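Sniffer CG10964-PA (Drosophila melanogaster, PDB 1SNY) is an NADP-binding carbonyl reductase of the short-chain dehydrogenase/reductase family that probably uses NADPH to reduce carbonyl compounds. Local coordinates at residues G36-L41 with L51-R56; L77-D80 with A86-K89; L106-G111 with I139-A144. One frame throughout, in Å; residues are numbered along the deposited sequence.

Contact 1. Residues G36-L41 with L51-R56; sequences GLVKAL and LFTTCR. With NAP (NADP nicotinamide-adenine-dinucleotide phosphate), chain B.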
# COMPACT_ATOMS: atom_id res chain seq x y z
N GLY A 36 23.16 0.34 12.70
CA GLY A 36 23.29 1.59 13.41
C GLY A 36 22.48 1.60 14.68
O GLY A 36 22.92 2.12 15.71
N LEU A 37 21.28 1.02 14.61
CA LEU A 37 20.40 0.95 15.76
C LEU A 37 21.00 0.06 16.83
O LEU A 37 20.94 0.38 18.02
CB LEU A 37 19.02 0.41 15.36
CG LEU A 37 18.12 1.31 14.50
CD1 LEU A 37 16.87 0.54 14.12
CD2 LEU A 37 17.75 2.57 15.28
N VAL A 38 21.57 -1.07 16.42
CA VAL A 38 22.19 -1.99 17.36
C VAL A 38 23.22 -1.23 18.20
O VAL A 38 23.16 -1.24 19.42
CB VAL A 38 22.91 -3.15 16.63
CG1 VAL A 38 23.60 -4.06 17.64
CG2 VAL A 38 21.92 -3.94 15.81
N LYS A 39 24.15 -0.57 17.52
CA LYS A 39 25.20 0.18 18.21
C LYS A 39 24.63 1.26 19.12
O LYS A 39 25.09 1.43 20.25
CB LYS A 39 26.15 0.81 17.20
CG LYS A 39 26.87 -0.19 16.31
CD LYS A 39 27.78 0.51 15.32
CE LYS A 39 28.46 -0.48 14.38
NZ LYS A 39 29.27 0.21 13.34
N ALA A 40 23.63 1.99 18.64
CA ALA A 40 23.02 3.05 19.44
C ALA A 40 22.33 2.47 20.67
O ALA A 40 22.29 3.11 21.72
CB ALA A 40 22.03 3.83 18.60
N LEU A 41 21.78 1.27 20.54
CA LEU A 41 21.10 0.62 21.65
C LEU A 41 22.11 0.29 22.74
O LEU A 41 21.82 0.43 23.93
CB LEU A 41 20.40 -0.65 21.18
CG LEU A 41 19.12 -0.43 20.35
CD1 LEU A 41 18.70 -1.73 19.69
CD2 LEU A 41 18.02 0.10 21.26
N LEU A 51 19.01 -8.40 22.99
CA LEU A 51 18.95 -7.68 21.74
C LEU A 51 19.00 -8.70 20.61
O LEU A 51 20.08 -9.13 20.21
CB LEU A 51 20.14 -6.72 21.63
CG LEU A 51 20.04 -5.46 20.77
CD1 LEU A 51 21.33 -4.67 20.90
CD2 LEU A 51 19.76 -5.81 19.32
N PHE A 52 17.83 -9.12 20.11
CA PHE A 52 17.78 -10.08 19.01
C PHE A 52 17.96 -9.37 17.68
O PHE A 52 17.30 -8.36 17.41
CB PHE A 52 16.46 -10.85 19.01
CG PHE A 52 16.20 -11.62 20.27
CD1 PHE A 52 15.67 -10.98 21.38
CD2 PHE A 52 16.51 -12.98 20.35
CE1 PHE A 52 15.46 -11.68 22.57
CE2 PHE A 52 16.31 -13.68 21.53
CZ PHE A 52 15.78 -13.04 22.64
N THR A 53 18.85 -9.91 16.86
CA THR A 53 19.15 -9.32 15.57
C THR A 53 19.11 -10.38 14.48
O THR A 53 19.72 -11.45 14.63
CB THR A 53 20.56 -8.71 15.56
OG1 THR A 53 21.52 -9.74 15.81
CG2 THR A 53 20.68 -7.66 16.64
N THR A 54 18.41 -10.09 13.40
CA THR A 54 18.32 -11.03 12.29
C THR A 54 19.24 -10.58 11.17
O THR A 54 19.61 -9.40 11.08
CB THR A 54 16.90 -11.12 11.71
OG1 THR A 54 16.60 -9.90 11.02
CG2 THR A 54 15.88 -11.35 12.80
N CYS A 55 19.61 -11.52 10.31
CA CYS A 55 20.45 -11.25 9.16
C CYS A 55 20.37 -12.52 8.33
O CYS A 55 20.17 -13.60 8.89
CB CYS A 55 21.89 -10.92 9.56
SG CYS A 55 22.85 -12.26 10.30
N ARG A 56 20.52 -12.40 7.02
CA ARG A 56 20.41 -13.56 6.15
C ARG A 56 21.66 -14.43 6.05
O ARG A 56 21.57 -15.63 5.80
CB ARG A 56 19.97 -13.12 4.75
CG ARG A 56 18.56 -12.53 4.74
CD ARG A 56 18.01 -12.39 3.34
NE ARG A 56 18.62 -11.28 2.61
CZ ARG A 56 18.26 -10.93 1.37
NH1 ARG A 56 17.31 -11.60 0.74
NH2 ARG A 56 18.85 -9.90 0.78
PA NAP B . 19.95 -1.18 3.44
O1A NAP B . 19.75 -1.64 2.13
O2A NAP B . 21.25 -0.62 3.99
O5B NAP B . 19.53 -2.31 4.49
C5B NAP B . 18.34 -3.10 4.24
C4B NAP B . 18.47 -4.20 5.34
O4B NAP B . 17.26 -5.09 5.20
C3B NAP B . 19.66 -5.19 5.15
O3B NAP B . 20.12 -5.55 6.46
C2B NAP B . 19.04 -6.33 4.37
O2B NAP B . 19.72 -7.58 4.41
C1B NAP B . 17.63 -6.43 5.02
N9A NAP B . 16.76 -7.18 4.13
C8A NAP B . 16.28 -6.93 2.86
N7A NAP B . 15.50 -7.89 2.37
C5A NAP B . 15.47 -8.82 3.40
C6A NAP B . 14.81 -10.06 3.47
N6A NAP B . 14.03 -10.63 2.52
N1A NAP B . 14.97 -10.79 4.66
C2A NAP B . 15.76 -10.30 5.72
N3A NAP B . 16.42 -9.09 5.67
C4A NAP B . 16.25 -8.38 4.49
O3 NAP B . 18.89 -0.05 3.75
PN NAP B . 18.62 0.88 5.00
O1N NAP B . 18.82 2.29 4.64
O2N NAP B . 19.47 0.34 6.11
O5D NAP B . 17.08 0.66 5.25
C5D NAP B . 16.58 0.37 6.60
C4D NAP B . 15.09 0.65 6.62
O4D NAP B . 14.86 2.08 6.61
C3D NAP B . 14.27 0.10 5.41
O3D NAP B . 13.00 -0.45 5.85
C2D NAP B . 14.13 1.32 4.52
O2D NAP B . 13.06 1.23 3.61
C1D NAP B . 13.96 2.41 5.50
N1N NAP B . 14.38 3.77 5.10
C2N NAP B . 15.72 4.15 4.75
C3N NAP B . 15.94 5.49 4.39
C7N NAP B . 17.35 5.95 4.00
O7N NAP B . 17.47 7.12 3.70
N7N NAP B . 18.36 5.12 4.00
C4N NAP B . 14.84 6.47 4.37
C5N NAP B . 13.55 6.03 4.73
C6N NAP B . 13.29 4.69 5.10
P2B NAP B . 20.84 -8.02 3.30
O1X NAP B . 22.14 -7.31 3.72
O2X NAP B . 20.87 -9.50 3.50
O3X NAP B . 20.35 -7.55 1.94
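V38 and L41 of helix 32-42 meet L51 and T53 where its segment 36-41 runs almost antiparallel to strand 51-55, at 165°, the axes 10.6 Å apart at closest approach. The seam is small, buried and apolar. V38 straddles it with both methyls. Its CG1, anti to the backbone N (chi1 178°), reaches CD1 of L51 at 4.0 Å, while its CG2 comes to CG2 of T53, also at 4.0 Å, the side chains of V38 and T53 crossing at about a right angle. L41 approaches L51 one turn further on: its CD1 lies 4.1 Å from CG of L51, so that L51 takes methyls from two residues a turn apart. T53 gives this seam its methyl and sends OG1 to the carbonyl of H75 in the next strand.

Beyond the strand, R56 turns to the cofactor. Its NE gives O2X of the NADP 2'-phosphate a 3.0 Å bond that is nearly straight (165°) and in the guanidinium plane, and NH2 bonds O3X at 3.0 Å. C5A of the adenine sits above the same plane, 4.0 Å over its centre, so one group serves both phosphate and base. With a leucine in its place both bonds to the phosphate would be gone, and the 2'-phosphate would probably be left without its charged mate and the adenine without the flat group over it. Helix 32-42 is the crossover helix between strands 23-26 and 50-55, the first beta-alpha-beta unit of a Rossmann fold, and a basic residue just after the second strand is a familiar SDR means of recognising NADP.

Contact 2. Residues L77-D80 with A86-K89; sequences LEID and AYDK. With NAP (NADP nicotinamide-adenine-dinucleotide phosphate), chain B.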
# COMPACT_ATOMS: atom_id res chain seq x y z
N LEU A 77 20.08 -14.16 15.08
CA LEU A 77 19.15 -15.16 14.56
C LEU A 77 19.25 -15.09 13.04
O LEU A 77 19.13 -14.00 12.46
CB LEU A 77 17.72 -14.85 15.00
CG LEU A 77 17.50 -14.68 16.51
CD1 LEU A 77 16.08 -14.16 16.78
CD2 LEU A 77 17.72 -16.00 17.21
N GLU A 78 19.49 -16.22 12.39
CA GLU A 78 19.61 -16.24 10.94
C GLU A 78 18.32 -16.68 10.27
O GLU A 78 17.76 -17.73 10.60
CB GLU A 78 20.77 -17.15 10.51
CG GLU A 78 21.04 -17.10 9.01
CD GLU A 78 22.30 -17.85 8.62
OE1 GLU A 78 23.41 -17.32 8.86
OE2 GLU A 78 22.18 -18.97 8.08
N ILE A 79 17.84 -15.86 9.33
CA ILE A 79 16.59 -16.15 8.65
C ILE A 79 16.36 -15.20 7.49
O ILE A 79 16.83 -14.06 7.50
CB ILE A 79 15.40 -16.01 9.64
CG1 ILE A 79 14.07 -16.12 8.89
CG2 ILE A 79 15.49 -14.67 10.36
CD1 ILE A 79 12.86 -16.05 9.80
N ASP A 80 15.65 -15.68 6.47
CA ASP A 80 15.29 -14.83 5.34
C ASP A 80 13.80 -14.60 5.56
O ASP A 80 12.99 -15.52 5.40
CB ASP A 80 15.54 -15.52 3.99
CG ASP A 80 15.23 -14.61 2.81
OD1 ASP A 80 16.01 -14.59 1.84
OD2 ASP A 80 14.19 -13.92 2.85
N ALA A 86 9.31 -20.24 8.52
CA ALA A 86 10.42 -20.19 9.45
C ALA A 86 10.15 -19.31 10.67
O ALA A 86 10.92 -19.32 11.63
CB ALA A 86 11.67 -19.70 8.72
N TYR A 87 9.05 -18.56 10.64
CA TYR A 87 8.71 -17.68 11.75
C TYR A 87 8.42 -18.40 13.06
O TYR A 87 8.85 -17.97 14.12
CB TYR A 87 7.52 -16.79 11.40
CG TYR A 87 7.81 -15.70 10.38
CD1 TYR A 87 6.94 -14.62 10.24
CD2 TYR A 87 8.92 -15.77 9.54
CE1 TYR A 87 7.16 -13.63 9.29
CE2 TYR A 87 9.16 -14.78 8.58
CZ TYR A 87 8.27 -13.71 8.46
OH TYR A 87 8.46 -12.74 7.51
N ASP A 88 7.67 -19.50 12.98
CA ASP A 88 7.33 -20.27 14.17
C ASP A 88 8.56 -20.56 15.02
O ASP A 88 8.50 -20.48 16.25
CB ASP A 88 6.66 -21.59 13.78
CG ASP A 88 5.16 -21.44 13.59
OD1 ASP A 88 4.51 -22.41 13.12
OD2 ASP A 88 4.62 -20.36 13.92
N LYS A 89 9.68 -20.88 14.38
CA LYS A 89 10.89 -21.18 15.12
C LYS A 89 11.57 -19.91 15.61
O LYS A 89 12.20 -19.91 16.67
CB LYS A 89 11.88 -21.97 14.26
CG LYS A 89 13.04 -22.52 15.07
CD LYS A 89 14.09 -23.18 14.21
CE LYS A 89 15.19 -23.78 15.08
NZ LYS A 89 15.76 -22.78 16.03
PA NAP B . 19.95 -1.18 3.44
O1A NAP B . 19.75 -1.64 2.13
O2A NAP B . 21.25 -0.62 3.99
O5B NAP B . 19.53 -2.31 4.49
C5B NAP B . 18.34 -3.10 4.24
C4B NAP B . 18.47 -4.20 5.34
O4B NAP B . 17.26 -5.09 5.20
C3B NAP B . 19.66 -5.19 5.15
O3B NAP B . 20.12 -5.55 6.46
C2B NAP B . 19.04 -6.33 4.37
O2B NAP B . 19.72 -7.58 4.41
C1B NAP B . 17.63 -6.43 5.02
N9A NAP B . 16.76 -7.18 4.13
C8A NAP B . 16.28 -6.93 2.86
N7A NAP B . 15.50 -7.89 2.37
C5A NAP B . 15.47 -8.82 3.40
C6A NAP B . 14.81 -10.06 3.47
N6A NAP B . 14.03 -10.63 2.52
N1A NAP B . 14.97 -10.79 4.66
C2A NAP B . 15.76 -10.30 5.72
N3A NAP B . 16.42 -9.09 5.67
C4A NAP B . 16.25 -8.38 4.49
O3 NAP B . 18.89 -0.05 3.75
PN NAP B . 18.62 0.88 5.00
O1N NAP B . 18.82 2.29 4.64
O2N NAP B . 19.47 0.34 6.11
O5D NAP B . 17.08 0.66 5.25
C5D NAP B . 16.58 0.37 6.60
C4D NAP B . 15.09 0.65 6.62
O4D NAP B . 14.86 2.08 6.61
C3D NAP B . 14.27 0.10 5.41
O3D NAP B . 13.00 -0.45 5.85
C2D NAP B . 14.13 1.32 4.52
O2D NAP B . 13.06 1.23 3.61
C1D NAP B . 13.96 2.41 5.50
N1N NAP B . 14.38 3.77 5.10
C2N NAP B . 15.72 4.15 4.75
C3N NAP B . 15.94 5.49 4.39
C7N NAP B . 17.35 5.95 4.00
O7N NAP B . 17.47 7.12 3.70
N7N NAP B . 18.36 5.12 4.00
C4N NAP B . 14.84 6.47 4.37
C5N NAP B . 13.55 6.03 4.73
C6N NAP B . 13.29 4.69 5.10
P2B NAP B . 20.84 -8.02 3.30
O1X NAP B . 22.14 -7.31 3.72
O2X NAP B . 20.87 -9.50 3.50
O3X NAP B . 20.35 -7.55 1.94
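One methyl makes the tight side of this contact: CD1 of I79 is shared between A86 and Y87, the latter on helix 87-98. I79 reaches them fully extended, with CG1 anti to the backbone N (chi1 172°) and chi2 also near 180°. CD1 ends 4.0 Å from CB of A86. The same carbon lies 4.0 Å from CD2 of Y87, approaching the ring obliquely, and the two side chains cross at about a right angle. Y87 itself is buried; its hydroxyl is hydrogen-bonded to the carbonyl of L81, in the short loop joining the segments, and its ring also packs on V137, M140 and L141 of helix 124-155.

The looser side is polar. A86 is only partly buried, and beyond it E78 and K89 are exposed, taking their polar partners away from this contact: OE1 of E78 accepts from the backbone N of R58, and NZ of K89 forms a salt bridge with D93. D80 turns its CB away from the helix and faces the cofactor instead. OD2 takes a weak hydrogen bond from N6A of the adenine, 3.3 Å long and bent to 141°, while OD1 is in a salt bridge with NH2 of R82.

The chemistry thus divides at neighbouring residues. I79, just past strand 74-78, holds to the helix by hydrocarbon contact alone, whereas D80 offers an acceptor to the amino group that marks the base as adenine; with R82 beside it, the carboxylate probably stays ionised, though the long, bent bond suggests a modest hold.

Contact 3. Residues L106-G111 with I139-A144; sequences LFNNAG and IMLAKA. With NAP (NADP nicotinamide-adenine-dinucleotide phosphate), chain B.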
# COMPACT_ATOMS: atom_id res chain seq x y z
N LEU A 106 9.28 -4.98 18.71
CA LEU A 106 9.52 -5.61 17.42
C LEU A 106 9.83 -4.42 16.54
O LEU A 106 8.99 -3.52 16.38
CB LEU A 106 8.27 -6.32 16.88
CG LEU A 106 8.28 -6.61 15.37
CD1 LEU A 106 9.44 -7.53 15.02
CD2 LEU A 106 6.96 -7.22 14.94
N PHE A 107 11.04 -4.39 15.99
CA PHE A 107 11.42 -3.29 15.13
C PHE A 107 11.64 -3.81 13.71
O PHE A 107 12.71 -4.33 13.39
CB PHE A 107 12.70 -2.62 15.66
CG PHE A 107 12.91 -1.22 15.15
CD1 PHE A 107 13.59 -0.28 15.93
CD2 PHE A 107 12.45 -0.83 13.89
CE1 PHE A 107 13.79 1.02 15.47
CE2 PHE A 107 12.65 0.47 13.42
CZ PHE A 107 13.32 1.39 14.21
N ASN A 108 10.59 -3.68 12.89
CA ASN A 108 10.60 -4.10 11.49
C ASN A 108 11.47 -3.11 10.73
O ASN A 108 11.01 -2.02 10.37
CB ASN A 108 9.18 -4.07 10.91
CG ASN A 108 8.37 -5.30 11.27
OD1 ASN A 108 8.83 -6.42 11.09
ND2 ASN A 108 7.15 -5.10 11.75
N ASN A 109 12.72 -3.48 10.46
CA ASN A 109 13.63 -2.58 9.77
C ASN A 109 13.99 -3.07 8.39
O ASN A 109 14.29 -2.28 7.50
CB ASN A 109 14.90 -2.40 10.60
CG ASN A 109 15.95 -1.58 9.88
OD1 ASN A 109 15.78 -0.39 9.65
ND2 ASN A 109 17.05 -2.23 9.51
N ALA A 110 13.96 -4.39 8.21
CA ALA A 110 14.28 -4.99 6.92
C ALA A 110 13.42 -4.40 5.82
O ALA A 110 12.19 -4.40 5.90
CB ALA A 110 14.07 -6.50 6.99
N GLY A 111 14.07 -3.91 4.77
CA GLY A 111 13.35 -3.33 3.66
C GLY A 111 14.21 -3.31 2.42
O GLY A 111 15.42 -3.52 2.50
N ILE A 139 3.88 -7.32 8.45
CA ILE A 139 2.56 -7.72 8.96
C ILE A 139 2.63 -9.14 9.52
O ILE A 139 2.12 -9.42 10.60
CB ILE A 139 1.47 -7.68 7.85
CG1 ILE A 139 1.24 -6.24 7.38
CG2 ILE A 139 0.18 -8.32 8.36
CD1 ILE A 139 0.26 -6.12 6.22
N MSE A 140 3.26 -10.03 8.78
CA MSE A 140 3.36 -11.41 9.22
C MSE A 140 4.27 -11.60 10.43
O MSE A 140 4.00 -12.44 11.27
CB MSE A 140 3.80 -12.31 8.07
CG MSE A 140 2.79 -12.37 6.92
SE MSE A 140 1.00 -12.91 7.40
CE MSE A 140 1.28 -14.85 7.55
N LEU A 141 5.34 -10.81 10.52
CA LEU A 141 6.22 -10.92 11.68
C LEU A 141 5.49 -10.36 12.89
O LEU A 141 5.62 -10.88 14.00
CB LEU A 141 7.54 -10.17 11.45
CG LEU A 141 8.59 -10.38 12.55
CD1 LEU A 141 8.77 -11.88 12.81
CD2 LEU A 141 9.92 -9.77 12.13
N ALA A 142 4.72 -9.29 12.69
CA ALA A 142 3.97 -8.69 13.79
C ALA A 142 3.03 -9.77 14.32
O ALA A 142 2.95 -9.99 15.52
CB ALA A 142 3.17 -7.49 13.29
N LYS A 143 2.36 -10.45 13.39
CA LYS A 143 1.42 -11.52 13.74
C LYS A 143 2.09 -12.58 14.61
O LYS A 143 1.56 -12.96 15.67
CB LYS A 143 0.87 -12.18 12.46
CG LYS A 143 0.02 -13.43 12.72
CD LYS A 143 -0.34 -14.16 11.42
CE LYS A 143 -1.12 -15.43 11.73
NZ LYS A 143 -1.52 -16.17 10.50
N ALA A 144 3.24 -13.06 14.16
CA ALA A 144 3.98 -14.10 14.87
C ALA A 144 4.45 -13.67 16.26
O ALA A 144 4.41 -14.45 17.20
CB ALA A 144 5.17 -14.55 14.04
PA NAP B . 19.95 -1.18 3.44
O1A NAP B . 19.75 -1.64 2.13
O2A NAP B . 21.25 -0.62 3.99
O5B NAP B . 19.53 -2.31 4.49
C5B NAP B . 18.34 -3.10 4.24
C4B NAP B . 18.47 -4.20 5.34
O4B NAP B . 17.26 -5.09 5.20
C3B NAP B . 19.66 -5.19 5.15
O3B NAP B . 20.12 -5.55 6.46
C2B NAP B . 19.04 -6.33 4.37
O2B NAP B . 19.72 -7.58 4.41
C1B NAP B . 17.63 -6.43 5.02
N9A NAP B . 16.76 -7.18 4.13
C8A NAP B . 16.28 -6.93 2.86
N7A NAP B . 15.50 -7.89 2.37
C5A NAP B . 15.47 -8.82 3.40
C6A NAP B . 14.81 -10.06 3.47
N6A NAP B . 14.03 -10.63 2.52
N1A NAP B . 14.97 -10.79 4.66
C2A NAP B . 15.76 -10.30 5.72
N3A NAP B . 16.42 -9.09 5.67
C4A NAP B . 16.25 -8.38 4.49
O3 NAP B . 18.89 -0.05 3.75
PN NAP B . 18.62 0.88 5.00
O1N NAP B . 18.82 2.29 4.64
O2N NAP B . 19.47 0.34 6.11
O5D NAP B . 17.08 0.66 5.25
C5D NAP B . 16.58 0.37 6.60
C4D NAP B . 15.09 0.65 6.62
O4D NAP B . 14.86 2.08 6.61
C3D NAP B . 14.27 0.10 5.41
O3D NAP B . 13.00 -0.45 5.85
C2D NAP B . 14.13 1.32 4.52
O2D NAP B . 13.06 1.23 3.61
C1D NAP B . 13.96 2.41 5.50
N1N NAP B . 14.38 3.77 5.10
C2N NAP B . 15.72 4.15 4.75
C3N NAP B . 15.94 5.49 4.39
C7N NAP B . 17.35 5.95 4.00
O7N NAP B . 17.47 7.12 3.70
N7N NAP B . 18.36 5.12 4.00
C4N NAP B . 14.84 6.47 4.37
C5N NAP B . 13.55 6.03 4.73
C6N NAP B . 13.29 4.69 5.10
P2B NAP B . 20.84 -8.02 3.30
O1X NAP B . 22.14 -7.31 3.72
O2X NAP B . 20.87 -9.50 3.50
O3X NAP B . 20.35 -7.55 1.94
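L106, L141 and N108 carry this contact, in which strand 106-108 and the 139-144 part of helix 124-155 run nearly antiparallel, at 170°. L106 forks against the helix. Its CD1 touches CD2 of L141 at 3.7 Å, and its CD2 presses on the backbone at A142, 3.5 Å from CA, with CB a little farther off. L141 points CG anti to the backbone N (chi1 -173°), which carries CD2 to the strand. There the same methyl also meets N108, with OD1 of the amide 3.7 Å away, the two side chains sliding past each other in opposite directions. That amide is held from its other end: ND2 of N108 donates to OD1 of N170 in the next strand and, more weakly, to the carbonyl of P138 in the same helix.

N108 and N109 begin the Asn-Asn-Ala-Gly sequence familiar from SDR enzymes, and the chain passes from the packed strand into the cofactor pocket. The carbonyl O of N109 accepts a 2.8 Å hydrogen bond from hydroxyl O3D of the nicotinamide ribose, while CB of A110 lies 3.7 Å from N3A of the adenine.

Strand 105-108 runs between strands 23-26 and 167-171 in the parallel sheet. L141 also packs on L90 of helix 87-98, and the far side of helix 124-155 meets the second subunit, NZ of K143 hydrogen-bonding to the carbonyl of V122 of that chain.

How the contacts relate
The three contacts follow one another along the chain; none encloses or crosses another. Contact 1 closes the nine-residue connection 42-50 between helix and strand, contact 2 the five-residue connection 81-85, and contact 3 a longer excursion of 27 residues that includes the first part of helix 124-155. The sheet joins contacts 1 and 2, where T53 O and C55 O probably bond to L77 N and I79 N; between contacts 1 and 3, L37 of helix 32-42 packs on F107 of strand 105-108. Contacts 2 and 3 meet away from the sheet, where helices 87-98 and 124-155 touch. Around NADP, the segments 51-56, 77-80 and 106-111 converge.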